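SWD1-like protein (Myceliophthora thermophila, PDB 6E29) probably serves as a WD-repeat scaffold subunit of the COMPASS histone H3K4 methyltransferase, the part described being its beta-propeller domain. Local coordinates at residues P16-T20 with R308-P313; P149-R154 with D171-T176; G43-V49 with R64-I70; E262-Q266 with W299-G304; T177-A183 with I217-L223. All coordinates share one frame; numbering follows the deposited sequence.

Contact 1: P16-T20 with R308-P313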
# COMPACT_ATOMS: atom_id res chain seq x y z
N PRO B 16 28.87 8.42 1.86
CA PRO B 16 28.74 8.13 3.30
C PRO B 16 27.29 7.85 3.68
O PRO B 16 26.45 8.71 3.49
CB PRO B 16 29.22 9.41 3.99
CG PRO B 16 30.10 10.07 2.96
CD PRO B 16 29.48 9.74 1.62
N GLU B 17 27.02 6.64 4.17
CA GLU B 17 25.67 6.28 4.63
C GLU B 17 25.51 6.76 6.08
O GLU B 17 26.44 6.68 6.89
CB GLU B 17 25.53 4.77 4.56
CG GLU B 17 24.29 4.22 4.19
CD GLU B 17 24.43 2.75 3.88
OE1 GLU B 17 25.24 2.35 3.01
OE2 GLU B 17 23.70 2.00 4.55
N ASN B 18 24.34 7.29 6.39
CA ASN B 18 24.07 7.88 7.69
C ASN B 18 22.76 7.35 8.24
O ASN B 18 21.69 7.71 7.74
CB ASN B 18 23.96 9.39 7.62
CG ASN B 18 25.28 10.02 7.48
OD1 ASN B 18 26.12 9.90 8.38
ND2 ASN B 18 25.51 10.70 6.36
N ILE B 19 22.85 6.55 9.30
CA ILE B 19 21.68 6.03 10.00
C ILE B 19 21.52 6.85 11.30
O ILE B 19 22.35 6.76 12.22
CB ILE B 19 21.82 4.52 10.26
CG1 ILE B 19 21.82 3.81 8.88
CG2 ILE B 19 20.70 4.01 11.17
CD1 ILE B 19 21.96 2.32 8.89
N THR B 20 20.48 7.67 11.32
CA THR B 20 20.25 8.65 12.38
C THR B 20 19.54 8.05 13.57
O THR B 20 19.70 8.53 14.70
CB THR B 20 19.44 9.85 11.84
OG1 THR B 20 18.14 9.40 11.42
CG2 THR B 20 20.14 10.43 10.67
N ARG B 308 21.63 5.66 -5.48
CA ARG B 308 22.24 5.20 -4.24
C ARG B 308 21.90 3.74 -4.03
O ARG B 308 20.76 3.33 -4.26
CB ARG B 308 21.71 6.01 -3.05
CG ARG B 308 22.53 5.81 -1.84
CD ARG B 308 23.78 6.63 -1.94
NE ARG B 308 24.11 7.15 -0.62
CZ ARG B 308 25.03 6.63 0.19
NH1 ARG B 308 25.75 5.57 -0.17
NH2 ARG B 308 25.22 7.20 1.38
N MET B 309 22.87 2.97 -3.56
CA MET B 309 22.57 1.66 -2.98
C MET B 309 22.99 1.71 -1.51
O MET B 309 24.16 1.97 -1.21
CB MET B 309 23.33 0.58 -3.74
CG MET B 309 22.99 -0.82 -3.31
SD MET B 309 24.18 -1.96 -4.05
CE MET B 309 24.38 -1.14 -5.64
N LEU B 310 22.05 1.46 -0.60
CA LEU B 310 22.36 1.48 0.84
C LEU B 310 22.63 0.06 1.31
O LEU B 310 21.89 -0.86 0.98
CB LEU B 310 21.21 2.08 1.64
CG LEU B 310 20.86 3.50 1.22
CD1 LEU B 310 19.66 4.01 2.04
CD2 LEU B 310 22.11 4.43 1.28
N GLU B 311 23.70 -0.13 2.09
CA GLU B 311 23.94 -1.42 2.73
C GLU B 311 23.50 -1.45 4.20
O GLU B 311 23.05 -2.50 4.68
CB GLU B 311 25.43 -1.78 2.61
CG GLU B 311 25.86 -1.81 1.13
CD GLU B 311 26.94 -2.85 0.82
OE1 GLU B 311 27.99 -2.48 0.25
OE2 GLU B 311 26.74 -4.03 1.16
N GLY B 312 23.57 -0.32 4.90
CA GLY B 312 23.13 -0.25 6.28
C GLY B 312 23.65 -1.43 7.06
O GLY B 312 24.82 -1.79 6.95
N PRO B 313 22.76 -2.12 7.78
CA PRO B 313 23.20 -3.32 8.51
C PRO B 313 23.31 -4.57 7.64
O PRO B 313 23.22 -4.55 6.41
CB PRO B 313 22.12 -3.47 9.59
CG PRO B 313 20.91 -2.89 9.00
CD PRO B 313 21.38 -1.74 8.12

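Contact 2: P149-R154 with D171-T176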
# COMPACT_ATOMS: atom_id res chain seq x y z
N PRO B 149 -15.51 -4.99 -7.48
CA PRO B 149 -15.26 -5.95 -8.57
C PRO B 149 -13.77 -6.14 -8.82
O PRO B 149 -12.98 -5.21 -8.71
CB PRO B 149 -15.92 -5.29 -9.79
CG PRO B 149 -15.74 -3.86 -9.55
CD PRO B 149 -15.80 -3.64 -8.01
N SER B 150 -13.40 -7.37 -9.14
CA SER B 150 -12.05 -7.65 -9.63
C SER B 150 -11.96 -7.64 -11.13
O SER B 150 -10.87 -7.42 -11.68
CB SER B 150 -11.58 -9.03 -9.15
OG SER B 150 -10.98 -8.94 -7.87
N VAL B 151 -13.08 -7.90 -11.79
CA VAL B 151 -13.09 -8.11 -13.22
C VAL B 151 -14.36 -7.39 -13.76
O VAL B 151 -15.34 -7.33 -13.03
CB VAL B 151 -13.11 -9.62 -13.48
CG1 VAL B 151 -14.20 -10.03 -14.31
CG2 VAL B 151 -11.80 -10.02 -13.95
N PRO B 152 -14.28 -6.79 -14.94
CA PRO B 152 -15.48 -6.20 -15.56
C PRO B 152 -16.61 -7.21 -15.71
O PRO B 152 -16.43 -8.43 -15.75
CB PRO B 152 -14.97 -5.76 -16.94
CG PRO B 152 -13.47 -5.71 -16.83
CD PRO B 152 -13.12 -6.77 -15.85
N LYS B 153 -17.81 -6.67 -15.81
CA LYS B 153 -18.99 -7.50 -15.88
C LYS B 153 -19.19 -7.98 -17.32
O LYS B 153 -19.25 -7.17 -18.25
CB LYS B 153 -20.23 -6.75 -15.40
CG LYS B 153 -21.28 -7.69 -14.83
CD LYS B 153 -20.69 -8.57 -13.72
CE LYS B 153 -21.77 -9.00 -12.71
NZ LYS B 153 -22.60 -10.16 -13.22
N ARG B 154 -19.29 -9.28 -17.50
CA ARG B 154 -19.65 -9.77 -18.85
C ARG B 154 -21.15 -9.66 -19.09
O ARG B 154 -21.96 -9.68 -18.16
CB ARG B 154 -19.21 -11.21 -19.02
CG ARG B 154 -17.66 -11.35 -18.99
CD ARG B 154 -17.28 -12.72 -19.47
NE ARG B 154 -15.88 -13.02 -19.26
CZ ARG B 154 -14.94 -12.77 -20.16
NH1 ARG B 154 -15.28 -12.22 -21.31
NH2 ARG B 154 -13.69 -13.12 -19.89
N ASP B 171 -12.11 -16.29 -15.15
CA ASP B 171 -12.30 -14.93 -14.66
C ASP B 171 -12.03 -14.85 -13.17
O ASP B 171 -11.53 -13.83 -12.67
CB ASP B 171 -13.72 -14.44 -14.93
CG ASP B 171 -14.00 -14.21 -16.40
OD1 ASP B 171 -13.05 -14.25 -17.21
OD2 ASP B 171 -15.17 -13.96 -16.73
N ALA B 172 -12.38 -15.91 -12.45
CA ALA B 172 -12.23 -15.94 -11.00
C ALA B 172 -10.77 -16.01 -10.58
O ALA B 172 -10.46 -15.77 -9.41
CB ALA B 172 -13.01 -17.14 -10.43
N LYS B 173 -9.85 -16.33 -11.49
CA LYS B 173 -8.45 -16.29 -11.09
C LYS B 173 -7.93 -14.88 -10.99
O LYS B 173 -6.82 -14.68 -10.48
CB LYS B 173 -7.62 -17.08 -12.07
CG LYS B 173 -7.98 -18.55 -12.05
CD LYS B 173 -7.28 -19.31 -13.17
CE LYS B 173 -7.59 -20.79 -13.10
NZ LYS B 173 -6.89 -21.48 -14.22
N HIS B 174 -8.68 -13.89 -11.46
CA HIS B 174 -8.28 -12.49 -11.33
C HIS B 174 -8.68 -12.01 -9.96
O HIS B 174 -9.87 -11.82 -9.69
CB HIS B 174 -8.97 -11.65 -12.39
CG HIS B 174 -8.55 -11.96 -13.78
ND1 HIS B 174 -7.82 -11.07 -14.54
CD2 HIS B 174 -8.80 -13.03 -14.58
CE1 HIS B 174 -7.60 -11.60 -15.73
NE2 HIS B 174 -8.20 -12.78 -15.79
N MET B 175 -7.72 -11.84 -9.06
CA MET B 175 -8.06 -11.45 -7.70
C MET B 175 -7.29 -10.19 -7.33
O MET B 175 -6.16 -9.99 -7.78
CB MET B 175 -7.75 -12.56 -6.72
CG MET B 175 -8.48 -13.83 -7.13
SD MET B 175 -8.60 -15.05 -5.89
CE MET B 175 -6.85 -15.26 -5.50
N THR B 176 -7.92 -9.32 -6.54
CA THR B 176 -7.34 -8.03 -6.27
C THR B 176 -6.41 -8.09 -5.06
O THR B 176 -6.78 -8.58 -3.99
CB THR B 176 -8.46 -7.02 -6.03
OG1 THR B 176 -9.23 -6.86 -7.23
CG2 THR B 176 -7.92 -5.68 -5.56
O HOH W 1 -10.17 -4.70 -8.60

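Contact 3: G43-V49 with R64-I70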
# COMPACT_ATOMS: atom_id res chain seq x y z
N GLY B 43 3.63 -1.47 13.11
CA GLY B 43 2.82 -2.64 13.40
C GLY B 43 3.79 -3.79 13.60
O GLY B 43 4.89 -3.78 13.03
N ARG B 44 3.40 -4.75 14.44
CA ARG B 44 4.30 -5.81 14.88
C ARG B 44 3.74 -7.18 14.54
O ARG B 44 2.54 -7.34 14.26
CB ARG B 44 4.58 -5.72 16.40
CG ARG B 44 4.54 -4.28 16.89
CD ARG B 44 5.10 -4.02 18.25
NE ARG B 44 4.90 -5.09 19.19
CZ ARG B 44 5.18 -4.98 20.49
NH1 ARG B 44 5.64 -3.82 20.98
NH2 ARG B 44 4.99 -6.01 21.30
N VAL B 45 4.64 -8.17 14.60
CA VAL B 45 4.26 -9.56 14.35
C VAL B 45 3.10 -9.96 15.25
O VAL B 45 2.20 -10.70 14.83
CB VAL B 45 5.47 -10.48 14.55
CG1 VAL B 45 5.01 -11.95 14.65
CG2 VAL B 45 6.49 -10.29 13.47
N ASP B 46 3.11 -9.50 16.51
CA ASP B 46 2.10 -9.94 17.47
C ASP B 46 0.79 -9.13 17.40
O ASP B 46 -0.05 -9.27 18.29
CB ASP B 46 2.64 -9.89 18.90
CG ASP B 46 3.02 -8.49 19.36
OD1 ASP B 46 2.96 -7.54 18.55
OD2 ASP B 46 3.34 -8.33 20.55
N GLY B 47 0.60 -8.29 16.40
CA GLY B 47 -0.62 -7.54 16.25
C GLY B 47 -0.65 -6.22 16.98
O GLY B 47 -1.58 -5.43 16.78
N THR B 48 0.36 -5.91 17.79
CA THR B 48 0.39 -4.62 18.45
C THR B 48 0.78 -3.51 17.46
O THR B 48 1.58 -3.72 16.55
CB THR B 48 1.37 -4.63 19.63
OG1 THR B 48 1.07 -5.73 20.48
CG2 THR B 48 1.26 -3.33 20.42
N VAL B 49 0.21 -2.32 17.67
CA VAL B 49 0.55 -1.13 16.90
C VAL B 49 1.18 -0.11 17.83
O VAL B 49 0.67 0.11 18.94
CB VAL B 49 -0.67 -0.54 16.19
CG1 VAL B 49 -0.26 0.78 15.48
CG2 VAL B 49 -1.19 -1.56 15.17
N ARG B 64 -3.33 -2.39 21.25
CA ARG B 64 -3.43 -3.84 21.17
C ARG B 64 -4.86 -4.18 20.81
O ARG B 64 -5.77 -4.10 21.64
CB ARG B 64 -2.94 -4.49 22.48
CG ARG B 64 -1.60 -3.87 22.96
CD ARG B 64 -0.86 -4.70 24.00
NE ARG B 64 -0.02 -3.88 24.88
CZ ARG B 64 1.29 -4.05 25.03
NH1 ARG B 64 1.91 -4.99 24.33
NH2 ARG B 64 1.99 -3.27 25.87
N GLY B 65 -5.08 -4.51 19.53
CA GLY B 65 -6.40 -4.88 19.08
C GLY B 65 -6.30 -6.06 18.15
O GLY B 65 -7.26 -6.80 17.96
N HIS B 66 -5.13 -6.24 17.55
CA HIS B 66 -4.91 -7.39 16.69
C HIS B 66 -4.04 -8.39 17.45
O HIS B 66 -3.29 -8.02 18.37
CB HIS B 66 -4.20 -7.00 15.38
CG HIS B 66 -4.85 -5.88 14.62
ND1 HIS B 66 -5.66 -6.09 13.52
CD2 HIS B 66 -4.76 -4.53 14.77
CE1 HIS B 66 -6.05 -4.92 13.04
NE2 HIS B 66 -5.54 -3.96 13.79
N SER B 67 -4.09 -9.64 17.00
CA SER B 67 -3.21 -10.69 17.50
C SER B 67 -2.34 -11.35 16.43
O SER B 67 -1.62 -12.30 16.75
CB SER B 67 -4.03 -11.77 18.22
OG SER B 67 -4.85 -12.45 17.26
N LYS B 68 -2.39 -10.90 15.18
CA LYS B 68 -1.57 -11.49 14.13
C LYS B 68 -0.84 -10.35 13.44
O LYS B 68 -1.08 -9.17 13.74
CB LYS B 68 -2.40 -12.34 13.14
CG LYS B 68 -2.68 -13.82 13.64
CD LYS B 68 -2.61 -14.84 12.47
CE LYS B 68 -3.97 -15.17 11.86
NZ LYS B 68 -3.91 -15.41 10.37
N ASN B 69 0.07 -10.71 12.52
CA ASN B 69 0.94 -9.72 11.88
C ASN B 69 0.14 -8.56 11.32
O ASN B 69 -0.78 -8.75 10.52
CB ASN B 69 1.75 -10.34 10.74
CG ASN B 69 2.57 -11.54 11.18
OD1 ASN B 69 2.17 -12.29 12.06
ND2 ASN B 69 3.71 -11.73 10.54
N ILE B 70 0.53 -7.35 11.70
CA ILE B 70 -0.01 -6.18 11.03
C ILE B 70 0.47 -6.17 9.59
O ILE B 70 1.66 -6.39 9.30
CB ILE B 70 0.39 -4.89 11.76
CG1 ILE B 70 -0.04 -4.99 13.24
CG2 ILE B 70 -0.21 -3.69 11.02
CD1 ILE B 70 -1.58 -5.08 13.37
O HOH W 2 5.22 -5.76 24.21
O HOH W 3 -3.23 -3.85 17.71
O HOH W 4 -1.95 -6.72 20.46

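Contact 4: E262-Q266 with W299-G304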
# COMPACT_ATOMS: atom_id res chain seq x y z
N GLU B 262 5.89 5.77 -17.12
CA GLU B 262 6.93 6.79 -16.98
C GLU B 262 8.32 6.16 -16.97
O GLU B 262 9.09 6.34 -17.92
CB GLU B 262 6.70 7.60 -15.72
CG GLU B 262 7.72 8.76 -15.64
CD GLU B 262 7.70 9.49 -14.30
OE1 GLU B 262 7.57 10.76 -14.29
OE2 GLU B 262 7.81 8.77 -13.29
N HIS B 263 8.67 5.42 -15.93
CA HIS B 263 9.95 4.74 -15.82
C HIS B 263 9.77 3.28 -15.41
O HIS B 263 8.83 2.94 -14.68
CB HIS B 263 10.88 5.40 -14.78
CG HIS B 263 11.36 6.76 -15.17
ND1 HIS B 263 12.03 7.01 -16.33
CD2 HIS B 263 11.20 7.95 -14.56
CE1 HIS B 263 12.30 8.30 -16.42
NE2 HIS B 263 11.81 8.89 -15.35
N LYS B 264 10.71 2.45 -15.84
CA LYS B 264 10.92 1.09 -15.32
C LYS B 264 12.20 1.11 -14.50
O LYS B 264 13.22 1.65 -14.97
CB LYS B 264 11.10 0.07 -16.44
CG LYS B 264 9.83 -0.42 -17.11
CD LYS B 264 10.13 -1.36 -18.24
CE LYS B 264 10.96 -0.68 -19.29
NZ LYS B 264 11.29 -1.68 -20.37
N PHE B 265 12.18 0.50 -13.33
CA PHE B 265 13.39 0.40 -12.51
C PHE B 265 13.65 -1.07 -12.23
O PHE B 265 12.74 -1.79 -11.81
CB PHE B 265 13.25 1.14 -11.19
CG PHE B 265 12.81 2.55 -11.32
CD1 PHE B 265 13.74 3.54 -11.57
CD2 PHE B 265 11.46 2.90 -11.18
CE1 PHE B 265 13.32 4.87 -11.69
CE2 PHE B 265 11.06 4.22 -11.28
CZ PHE B 265 12.01 5.21 -11.52
N GLN B 266 14.88 -1.53 -12.50
CA GLN B 266 15.14 -2.96 -12.43
C GLN B 266 16.64 -3.18 -12.36
O GLN B 266 17.43 -2.26 -12.56
CB GLN B 266 14.56 -3.72 -13.63
CG GLN B 266 15.18 -3.33 -14.93
CD GLN B 266 14.46 -3.95 -16.08
OE1 GLN B 266 14.14 -5.15 -16.07
NE2 GLN B 266 14.15 -3.13 -17.08
N TRP B 299 16.35 5.14 -6.73
CA TRP B 299 16.41 5.74 -8.06
C TRP B 299 15.77 7.13 -8.04
O TRP B 299 14.94 7.44 -7.18
CB TRP B 299 15.66 4.88 -9.08
CG TRP B 299 16.16 3.51 -9.26
CD1 TRP B 299 17.05 3.07 -10.24
CD2 TRP B 299 15.74 2.33 -8.54
NE1 TRP B 299 17.22 1.72 -10.13
CE2 TRP B 299 16.44 1.23 -9.11
CE3 TRP B 299 14.85 2.11 -7.47
CZ2 TRP B 299 16.29 -0.07 -8.62
CZ3 TRP B 299 14.69 0.80 -7.00
CH2 TRP B 299 15.40 -0.28 -7.58
N GLU B 300 16.10 7.93 -9.05
CA GLU B 300 15.49 9.24 -9.18
C GLU B 300 14.58 9.25 -10.41
O GLU B 300 14.92 8.68 -11.45
CB GLU B 300 16.56 10.35 -9.28
CG GLU B 300 17.63 10.09 -10.32
CD GLU B 300 17.19 10.57 -11.69
OE1 GLU B 300 16.39 11.56 -11.73
OE2 GLU B 300 17.59 9.94 -12.70
N ARG B 301 13.42 9.87 -10.28
CA ARG B 301 12.38 9.84 -11.32
C ARG B 301 12.55 10.91 -12.37
O ARG B 301 11.83 10.89 -13.37
CB ARG B 301 11.02 10.07 -10.70
CG ARG B 301 10.46 8.91 -10.01
CD ARG B 301 9.02 9.19 -9.64
NE ARG B 301 8.28 9.85 -10.71
CZ ARG B 301 7.73 11.05 -10.62
NH1 ARG B 301 7.82 11.75 -9.48
NH2 ARG B 301 7.09 11.57 -11.67
N GLY B 302 13.44 11.87 -12.13
CA GLY B 302 13.72 12.85 -13.16
C GLY B 302 14.19 12.20 -14.44
O GLY B 302 13.69 12.50 -15.53
N HIS B 303 15.16 11.29 -14.33
CA HIS B 303 15.71 10.59 -15.47
C HIS B 303 15.71 9.09 -15.32
O HIS B 303 16.25 8.41 -16.19
CB HIS B 303 17.15 11.03 -15.75
CG HIS B 303 17.28 12.48 -16.09
ND1 HIS B 303 16.64 13.47 -15.37
CD2 HIS B 303 17.97 13.11 -17.07
CE1 HIS B 303 16.92 14.65 -15.90
NE2 HIS B 303 17.73 14.46 -16.92
N GLY B 304 15.18 8.55 -14.23
CA GLY B 304 15.13 7.11 -14.04
C GLY B 304 16.41 6.46 -13.57
O GLY B 304 16.45 5.23 -13.45
O HOH W 5 15.24 3.48 -15.06
O HOH W 6 18.68 -0.20 -11.34

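Contact 5: T177-A183 with I217-L223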
# COMPACT_ATOMS: atom_id res chain seq x y z
N THR B 177 -5.20 -7.54 -5.21
CA THR B 177 -4.14 -7.76 -4.23
C THR B 177 -3.65 -6.47 -3.63
O THR B 177 -2.89 -6.52 -2.66
CB THR B 177 -2.95 -8.47 -4.88
OG1 THR B 177 -2.69 -7.82 -6.13
CG2 THR B 177 -3.27 -9.96 -5.07
N ALA B 178 -4.08 -5.33 -4.15
CA ALA B 178 -3.60 -4.05 -3.67
C ALA B 178 -4.62 -3.03 -4.11
O ALA B 178 -5.17 -3.17 -5.20
CB ALA B 178 -2.20 -3.66 -4.24
N ILE B 179 -4.88 -2.03 -3.30
CA ILE B 179 -5.85 -1.03 -3.72
C ILE B 179 -5.56 0.28 -3.02
O ILE B 179 -5.19 0.29 -1.84
CB ILE B 179 -7.28 -1.53 -3.41
CG1 ILE B 179 -8.31 -0.62 -4.10
CG2 ILE B 179 -7.48 -1.69 -1.85
CD1 ILE B 179 -9.73 -1.17 -4.03
N VAL B 180 -5.72 1.40 -3.74
CA VAL B 180 -5.52 2.73 -3.15
C VAL B 180 -6.60 3.65 -3.69
O VAL B 180 -7.14 3.44 -4.78
CB VAL B 180 -4.13 3.34 -3.45
CG1 VAL B 180 -3.04 2.54 -2.82
CG2 VAL B 180 -3.86 3.45 -4.96
N TYR B 181 -6.88 4.75 -2.97
CA TYR B 181 -7.79 5.75 -3.53
C TYR B 181 -6.99 6.74 -4.36
O TYR B 181 -5.84 7.06 -4.02
CB TYR B 181 -8.47 6.56 -2.40
CG TYR B 181 -9.53 5.84 -1.60
CD1 TYR B 181 -9.20 5.06 -0.50
CD2 TYR B 181 -10.90 6.01 -1.92
CE1 TYR B 181 -10.18 4.42 0.26
CE2 TYR B 181 -11.92 5.39 -1.15
CZ TYR B 181 -11.54 4.60 -0.08
OH TYR B 181 -12.49 4.00 0.68
N THR B 182 -7.61 7.29 -5.40
CA THR B 182 -7.06 8.48 -6.03
C THR B 182 -7.17 9.65 -5.04
O THR B 182 -7.83 9.54 -4.00
CB THR B 182 -7.78 8.84 -7.32
OG1 THR B 182 -9.15 9.16 -7.01
CG2 THR B 182 -7.68 7.67 -8.33
N ALA B 183 -6.54 10.79 -5.38
CA ALA B 183 -6.41 11.88 -4.42
C ALA B 183 -7.76 12.45 -4.04
O ALA B 183 -7.95 12.88 -2.89
CB ALA B 183 -5.52 13.00 -4.99
N ILE B 217 1.99 -10.99 -10.17
CA ILE B 217 1.09 -10.42 -9.17
C ILE B 217 1.52 -9.00 -8.79
O ILE B 217 2.70 -8.72 -8.48
CB ILE B 217 1.06 -11.36 -7.96
CG1 ILE B 217 0.48 -12.70 -8.45
CG2 ILE B 217 0.35 -10.71 -6.78
CD1 ILE B 217 0.58 -13.85 -7.46
N ILE B 218 0.57 -8.07 -8.79
CA ILE B 218 0.85 -6.72 -8.30
C ILE B 218 0.78 -6.70 -6.77
O ILE B 218 -0.21 -7.14 -6.18
CB ILE B 218 -0.11 -5.70 -8.93
CG1 ILE B 218 0.16 -5.61 -10.46
CG2 ILE B 218 0.08 -4.32 -8.31
CD1 ILE B 218 -0.84 -4.70 -11.23
N THR B 219 1.89 -6.31 -6.13
CA THR B 219 1.95 -6.40 -4.67
C THR B 219 1.83 -5.07 -3.94
O THR B 219 1.34 -5.03 -2.81
CB THR B 219 3.25 -7.10 -4.22
OG1 THR B 219 4.38 -6.51 -4.85
CG2 THR B 219 3.19 -8.57 -4.59
N THR B 220 2.17 -3.97 -4.58
CA THR B 220 2.10 -2.67 -3.95
C THR B 220 1.67 -1.64 -4.97
O THR B 220 2.18 -1.63 -6.10
CB THR B 220 3.47 -2.23 -3.38
OG1 THR B 220 3.75 -2.99 -2.22
CG2 THR B 220 3.48 -0.72 -3.05
N LEU B 221 0.77 -0.76 -4.54
CA LEU B 221 0.45 0.48 -5.24
C LEU B 221 0.61 1.66 -4.28
O LEU B 221 0.16 1.60 -3.13
CB LEU B 221 -0.98 0.48 -5.72
CG LEU B 221 -1.36 -0.59 -6.73
CD1 LEU B 221 -2.88 -0.53 -6.96
CD2 LEU B 221 -0.57 -0.36 -8.00
N ARG B 222 1.18 2.76 -4.78
CA ARG B 222 1.31 3.99 -3.98
C ARG B 222 1.23 5.21 -4.88
O ARG B 222 1.79 5.21 -5.98
CB ARG B 222 2.67 3.96 -3.21
CG ARG B 222 2.85 5.07 -2.23
CD ARG B 222 1.77 5.07 -1.12
NE ARG B 222 1.71 3.86 -0.28
CZ ARG B 222 2.42 3.67 0.83
NH1 ARG B 222 3.35 4.57 1.24
NH2 ARG B 222 2.26 2.55 1.54
N LEU B 223 0.52 6.22 -4.45
CA LEU B 223 0.42 7.46 -5.20
C LEU B 223 1.34 8.50 -4.59
O LEU B 223 1.65 8.44 -3.40
CB LEU B 223 -1.02 7.99 -5.15
CG LEU B 223 -1.94 7.28 -6.12
CD1 LEU B 223 -3.38 7.68 -5.82
CD2 LEU B 223 -1.51 7.64 -7.53
O HOH W 7 -0.48 -6.14 -1.34

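Contact 1: P16-T20 with R308-P313
Glu17 and Ile19 bring the start of the modelled chain against Glu311 to Pro313 at the seam of the beta-propeller, where strand 19-23 completes the last sheet beside strand 339-343 and meets the preceding blade at the end of strand 306-310. The polar part centres on the Glu17 carboxylate. Glu311 N donates to Glu17 OE1 at 3.1 Å, nearly straight (162°), from the syn side but 31° out of the carboxylate plane. The other oxygen, less surely placed, appears to accept from Trp342 NE1 of strand 339-343. Among the charges, Arg308 NH1 stands 4.6 Å from Glu17 OE1, which lies well out of the guanidinium plane, so only a diffuse attraction is likely. The apolar part starts at Leu310, whose CD2 touches Glu17 CG at 3.6 Å and also sits over the centre of the Arg308 guanidinium. Farther along, Ile19 CG1 is anti to its carbonyl carbon (chi1 -65°) and its chain runs on extended, bringing Ile19 CD1 to 3.8 Å from Gly312 CA and 4.2 Å from Pro313 CD.

Contact 2: P149-R154 with D171-T176
Arg154 reaches Asp171 from the loop between strand 144-147 and helix 161-171, tying that loop to the last residue of the helix, an insertion between two propeller blades. From CB the arginine runs extended through CG to NE. Its CD passes 3.7 Å from Asp171 OD2, and NE then donates to that same OD2 at 2.8 Å with an angle of 171°. At the tip, Arg154 NH2 donates to Asp171 OD1 at 3.0 Å, while NH1 turns to a second carboxylate, that of Glu158. The grip is side-on and uses the syn lone pair of each oxygen, with guanidinium and carboxylate planes only 16° apart. In the conformers described for Ser150 and Val151, Val151 CG2 rests 3.6 Å from His174 CB, and Ser150 OG and Thr176 OG1 share a hydrogen bond of 2.8 Å. A water links Thr176 OG1 to Pro149 O. Two bonds to one carboxylate fix the rotation of the guanidinium; the arginine would probably favour the ionised form of Asp171, and Glu158 shares its charge.

Contact 3: G43-V49 with R64-I70
Gly43 to Val49, a tight hairpin turn between two strands of one blade, packs against the link 64-70 that leads into the next blade, largely through backbone atoms of the turn, with Ile70 the main apolar side chain. Ile70 N donates to Arg44 O at 3.3 Å, and Gly47 N of the type I turn reaches the same oxygen from the opposite face of its plane. Gly47 fits closely: its CA lies 3.4 Å from His66 O in a CA-H...O contact, and its positive phi suits glycine. In Ile70, chi1 of -55° sets CG1 against the hairpin and chi2 of -64° turns CD1 to 3.4 Å from Gly47 O and 4.0 Å from Val49 CG2. This is the junction between two predicted WD repeats of the propeller; strand 70-75 opens the second blade. His66 puts CB 3.4 Å from Gly47 O and sends NE2 to Ser84 OG of that blade. Within the turn, Asp46 OD1 accepts from Thr48 N, forming an Asx turn, while Arg44 holds both carboxylate oxygens side-on through NE and NH2. Arg44 NH2 lies 4.4 Å from Arg64 NH1; a water accepts from both, weakly from Arg64, and Asp46 would offset part of the like charge. Thr48 and Arg64 run side by side in the same direction, with Thr48 CG2 near Arg64 CG. A second water donates to Gly47 O and accepts from Gly65 N.

Contact 4: E262-Q266 with W299-G304
The nearest CA atoms, those of His263 and Gly304, are 6.0 Å apart, at a classic beta bulge in which Glu262 and His263 both face Thr241. Arg301 bends at chi3 (42°) to hold Glu262 side-on: NE donates to OE2 in the guanidinium plane, and NH2 donates to OE1, which lies somewhat out of that plane, both at 2.8 Å and both on syn lone pairs. His263 NE2 donates to Arg301 O at 2.8 Å from above the carbonyl plane, with a bent N-H...O angle of 131°. Gly304 CA sits over the face of the same imidazole, 3.8 Å from its centroid, in a CH-pi contact. Phe265 CB lies likewise over the six-membered ring of Trp299 at 3.9 Å, while the phenyl ring passes the indole obliquely with planes at 41°. Waters bridge Lys264 O to Gly304 O and Gln266 O to Trp299 NE1. The contact thus joins strand 261-265, an edge strand of its sheet, to strand 296-300 of the next propeller blade, where Trp299 meets Trp274 edge-to-face and Arg301 NH1 reaches Gly283 O.

Contact 5: T177-A183 with I217-L223
Leu221 and Val180 form the apolar centre between two neighbouring blades of the beta-propeller, whose first strands, 176-181 and 218-223, run nearly parallel at 14° with a closest axis approach of 5.8 Å. Leu221 CB meets Val180 CG1 at 4.1 Å, and Leu221 CG lies 4.0 Å from Ala178 CB, so the leucine sits against both residues. Val180 CG1 also packs against the Leu221 carbonyl. On one side, Leu223 extends the apolar strip: its CD1 lies near both Val180 CG2 and, just past the strand end, Thr182 CA (3.8 Å). At the other end the Thr177 and Ile217 side chains cross at about a right angle, meeting through their CG2 methyls. Both strands carry a classic beta bulge here, Thr177 and Ala178 facing Gly191, and Thr219 and Thr220 facing Asn233. Beyond the hydrocarbon lies a polar edge, where one water donates to Thr177 O and to Thr219 O, tying the two backbones together. With chi1 at 46°, Thr177 OG1 falls between its backbone N and carbonyl carbon and is turned to the other blade, donating in the carbonyl plane to Ile218 O at 2.6 Å.

All five contacts lie in one propeller but at different depths. Contact 5, whose centre lies about 5 Å from the centre of the chain, joins innermost strands mainly through aliphatic side chains, with a single direct hydrogen bond. Contacts 3 and 5 are both partly buried; 3 relies on backbone atoms and glycine. Contacts 1, 2 and 4 are surface contacts in which carboxylates take part, as paired salt bridges in 2 and 4 and as an acceptor for backbone N-H in 1. Contacts 4 and 5 reach the same sheet at its two edge strands, 218-223 nearest the propeller axis and 261-265 at the rim. Contacts 1 and 4 share the sheet holding 296-300 and 306-310, while contact 2 runs straight into contact 5 along the chain.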